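Local coordinates for protein dextranase (Pseudarthrobacter oxydans, PDB 6NZS) that hydrolyses internal alpha-1,6-glucosidic linkages of dextran as an endo-acting glycoside hydrolase of family 49, at residues S119-E124 against I400-I405. Sequence-based numbering, arbitrary orientation.
Sequences SSYNFE and IDNTVI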
ATOM      1  N   SER A 119      15.437  -6.169   1.911  1.00  9.66           N
ATOM      2  CA  SER A 119      16.731  -6.816   2.101  1.00 11.09           C
ATOM      3  C   SER A 119      17.806  -5.831   2.530  1.00 11.64           C
ATOM      4  O   SER A 119      18.813  -6.249   3.120  1.00 14.51           O
ATOM      5  CB  SER A 119      17.155  -7.500   0.801  1.00 14.19           C
ATOM      6  OG  SER A 119      16.230  -8.517   0.469  1.00 19.76           O
ATOM      7  N   SER A 120      17.614  -4.539   2.258  1.00 11.29           N
ATOM      8  CA  SER A 120      18.555  -3.526   2.709  1.00 12.92           C
ATOM      9  C   SER A 120      18.597  -3.409   4.228  1.00 13.94           C
ATOM     10  O   SER A 120      19.546  -2.817   4.753  1.00 15.83           O
ATOM     11  CB  SER A 120      18.208  -2.175   2.075  1.00 14.17           C
ATOM     12  OG  SER A 120      16.920  -1.731   2.483  1.00 13.22           O
ATOM     13  N   TYR A 121      17.595  -3.940   4.939  1.00 13.76           N
ATOM     14  CA  TYR A 121      17.611  -3.971   6.407  1.00 15.84           C
ATOM     15  C   TYR A 121      18.392  -5.209   6.805  1.00 20.52           C
ATOM     16  O   TYR A 121      17.838  -6.294   7.008  1.00 21.43           O
ATOM     17  CB  TYR A 121      16.212  -4.056   7.006  1.00 14.40           C
ATOM     18  CG  TYR A 121      15.224  -2.996   6.607  1.00 10.59           C
ATOM     19  CD1 TYR A 121      15.618  -1.831   5.960  1.00 12.10           C
ATOM     20  CD2 TYR A 121      13.881  -3.160   6.900  1.00 10.85           C
ATOM     21  CE1 TYR A 121      14.682  -0.882   5.592  1.00 13.39           C
ATOM     22  CE2 TYR A 121      12.952  -2.222   6.546  1.00 10.47           C
ATOM     23  CZ  TYR A 121      13.351  -1.088   5.899  1.00 11.31           C
ATOM     24  OH  TYR A 121      12.412  -0.167   5.536  1.00 13.76           O
ATOM     25  N   ASN A 122      19.696  -5.045   6.934  1.00 24.97           N
ATOM     26  CA  ASN A 122      20.569  -6.167   7.259  1.00 20.51           C
ATOM     27  C   ASN A 122      20.560  -6.429   8.770  1.00 22.25           C
ATOM     28  O   ASN A 122      21.582  -6.381   9.445  1.00 21.83           O
ATOM     29  CB  ASN A 122      21.961  -5.867   6.717  1.00 24.36           C
ATOM     30  CG  ASN A 122      22.911  -7.035   6.861  1.00 34.81           C
ATOM     31  OD1 ASN A 122      22.509  -8.198   6.749  1.00 39.69           O
ATOM     32  ND2 ASN A 122      24.186  -6.737   7.096  1.00 37.55           N
ATOM     33  N   PHE A 123      19.364  -6.701   9.303  1.00 17.37           N
ATOM     34  CA  PHE A 123      19.221  -6.933  10.735  1.00 15.77           C
ATOM     35  C   PHE A 123      19.976  -8.188  11.156  1.00 14.92           C
ATOM     36  O   PHE A 123      19.992  -9.197  10.439  1.00 16.94           O
ATOM     37  CB  PHE A 123      17.758  -7.157  11.108  1.00 15.94           C
ATOM     38  CG  PHE A 123      16.859  -5.973  10.882  1.00 14.11           C
ATOM     39  CD1 PHE A 123      17.327  -4.673  10.939  1.00 14.70           C
ATOM     40  CD2 PHE A 123      15.511  -6.182  10.644  1.00 17.44           C
ATOM     41  CE1 PHE A 123      16.451  -3.596  10.738  1.00 14.25           C
ATOM     42  CE2 PHE A 123      14.646  -5.126  10.452  1.00 16.04           C
ATOM     43  CZ  PHE A 123      15.114  -3.836  10.506  1.00 14.03           C
ATOM     44  N   GLU A 124      20.580  -8.129  12.341  1.00 14.62           N
ATOM     45  CA  GLU A 124      21.159  -9.324  12.943  1.00 14.13           C
ATOM     46  C   GLU A 124      20.056 -10.343  13.201  1.00 14.82           C
ATOM     47  O   GLU A 124      18.979  -9.995  13.696  1.00 13.67           O
ATOM     48  CB  GLU A 124      21.840  -8.954  14.262  1.00 18.15           C
ATOM     49  CG  GLU A 124      22.348 -10.147  15.054  1.00 26.10           C
ATOM     50  CD  GLU A 124      23.328  -9.760  16.151  1.00 28.51           C
ATOM     51  OE1 GLU A 124      23.849 -10.683  16.817  1.00 33.86           O
ATOM     52  OE2 GLU A 124      23.572  -8.545  16.343  1.00 28.92           O
ATOM     53  N   ILE A 400       7.173  12.253  -0.716  1.00 10.44           N
ATOM     54  CA  ILE A 400       7.033  10.939  -0.089  1.00 10.56           C
ATOM     55  C   ILE A 400       8.421  10.392   0.204  1.00  9.61           C
ATOM     56  O   ILE A 400       9.306  10.454  -0.656  1.00 11.30           O
ATOM     57  CB  ILE A 400       6.287   9.957  -1.016  1.00 11.22           C
ATOM     58  CG1 ILE A 400       4.888  10.466  -1.349  1.00 11.03           C
ATOM     59  CG2 ILE A 400       6.213   8.570  -0.377  1.00 11.65           C
ATOM     60  CD1 ILE A 400       4.139   9.590  -2.345  1.00 12.29           C
ATOM     61  N   ASP A 401       8.607   9.821   1.398  1.00  9.71           N
ATOM     62  CA  ASP A 401       9.851   9.137   1.728  1.00  9.45           C
ATOM     63  C   ASP A 401       9.569   7.845   2.483  1.00 10.02           C
ATOM     64  O   ASP A 401       8.667   7.792   3.325  1.00 10.43           O
ATOM     65  CB  ASP A 401      10.795  10.005   2.576  1.00 11.17           C
ATOM     66  CG  ASP A 401      12.118   9.320   2.833  1.00 10.99           C
ATOM     67  OD1 ASP A 401      12.813   8.986   1.856  1.00 12.26           O
ATOM     68  OD2 ASP A 401      12.463   9.087   4.004  1.00 13.70           O
ATOM     69  N   ASN A 402      10.375   6.818   2.202  1.00  9.04           N
ATOM     70  CA  ASN A 402      10.426   5.611   3.023  1.00  9.54           C
ATOM     71  C   ASN A 402       9.122   4.822   2.975  1.00 10.43           C
ATOM     72  O   ASN A 402       8.446   4.643   4.000  1.00 10.53           O
ATOM     73  CB  ASN A 402      10.837   5.947   4.465  1.00  9.81           C
ATOM     74  CG  ASN A 402      11.160   4.717   5.277  1.00 12.38           C
ATOM     75  OD1 ASN A 402      11.502   3.662   4.721  1.00 14.34           O
ATOM     76  ND2 ASN A 402      11.055   4.836   6.596  1.00 12.95           N
ATOM     77  N   THR A 403       8.786   4.323   1.791  1.00  9.29           N
ATOM     78  CA  THR A 403       7.572   3.545   1.554  1.00  9.63           C
ATOM     79  C   THR A 403       7.967   2.116   1.223  1.00  9.57           C
ATOM     80  O   THR A 403       8.709   1.887   0.260  1.00 11.13           O
ATOM     81  CB  THR A 403       6.783   4.099   0.367  1.00  9.14           C
ATOM     82  OG1 THR A 403       6.691   5.533   0.436  1.00 10.15           O
ATOM     83  CG2 THR A 403       5.373   3.531   0.349  1.00 11.38           C
ATOM     84  N   VAL A 404       7.452   1.163   1.996  1.00  8.47           N
ATOM     85  CA  VAL A 404       7.600  -0.263   1.721  1.00  8.03           C
ATOM     86  C   VAL A 404       6.295  -0.734   1.097  1.00  9.23           C
ATOM     87  O   VAL A 404       5.215  -0.438   1.624  1.00  9.43           O
ATOM     88  CB  VAL A 404       7.891  -1.029   3.022  1.00  8.58           C
ATOM     89  CG1 VAL A 404       7.891  -2.535   2.773  1.00 10.93           C
ATOM     90  CG2 VAL A 404       9.231  -0.583   3.624  1.00  9.16           C
ATOM     91  N   ILE A 405       6.381  -1.441  -0.035  1.00  7.69           N
ATOM     92  CA  ILE A 405       5.194  -1.793  -0.812  1.00  7.39           C
ATOM     93  C   ILE A 405       5.185  -3.289  -1.097  1.00  8.55           C
ATOM     94  O   ILE A 405       6.178  -3.840  -1.585  1.00  8.56           O
ATOM     95  CB  ILE A 405       5.120  -0.998  -2.130  1.00  8.06           C
ATOM     96  CG1 ILE A 405       5.035   0.509  -1.831  1.00  8.42           C
ATOM     97  CG2 ILE A 405       3.934  -1.486  -2.978  1.00  9.49           C
ATOM     98  CD1 ILE A 405       5.122   1.391  -3.078  1.00  9.70           C
TER
HETATM   99  O   HOH W   1      13.126   1.761   3.862  1.00 18.37           O
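A water molecule, rather than a direct bond, carries the polar link between Tyr121 and Asn402. The phenol OH of Tyr121 and OD1 of Asn402 stand 4.0 Å apart, too far for a hydrogen bond, and the water spans them: its oxygen, hydrogen-bonded to Tyr121 OH at 2.7 Å, donates to Asn402 OD1 at 2.6 Å. It sits at the edge of the tyrosine ring, in the ring plane, while the amide plane of Asn402 is turned 73° from that ring. The amide is held through its nitrogen as well, Asn402 ND2 being hydrogen-bonded to OD1 of Asn381. Beside the water bridge the only other close approach is a van der Waals contact, methyl CG2 of Val404 lying 3.7 Å from Tyr121 OH, the two side chains pointing at each other from the strand and the loop. With CG anti to the carbonyl carbon (chi1 -56°), the tyrosine ring carries its OH to the strand, and Tyr144 packs edge-to-face with it. Asn402, with a positive phi of 66°, interrupts the otherwise extended backbone of its strand. With just 69 Å² buried, the contact is a narrow, water-mediated interface between a loop of the N-terminal Ig-like domain and a parallel strand of the right-handed beta-helix of family 49 glycoside hydrolases.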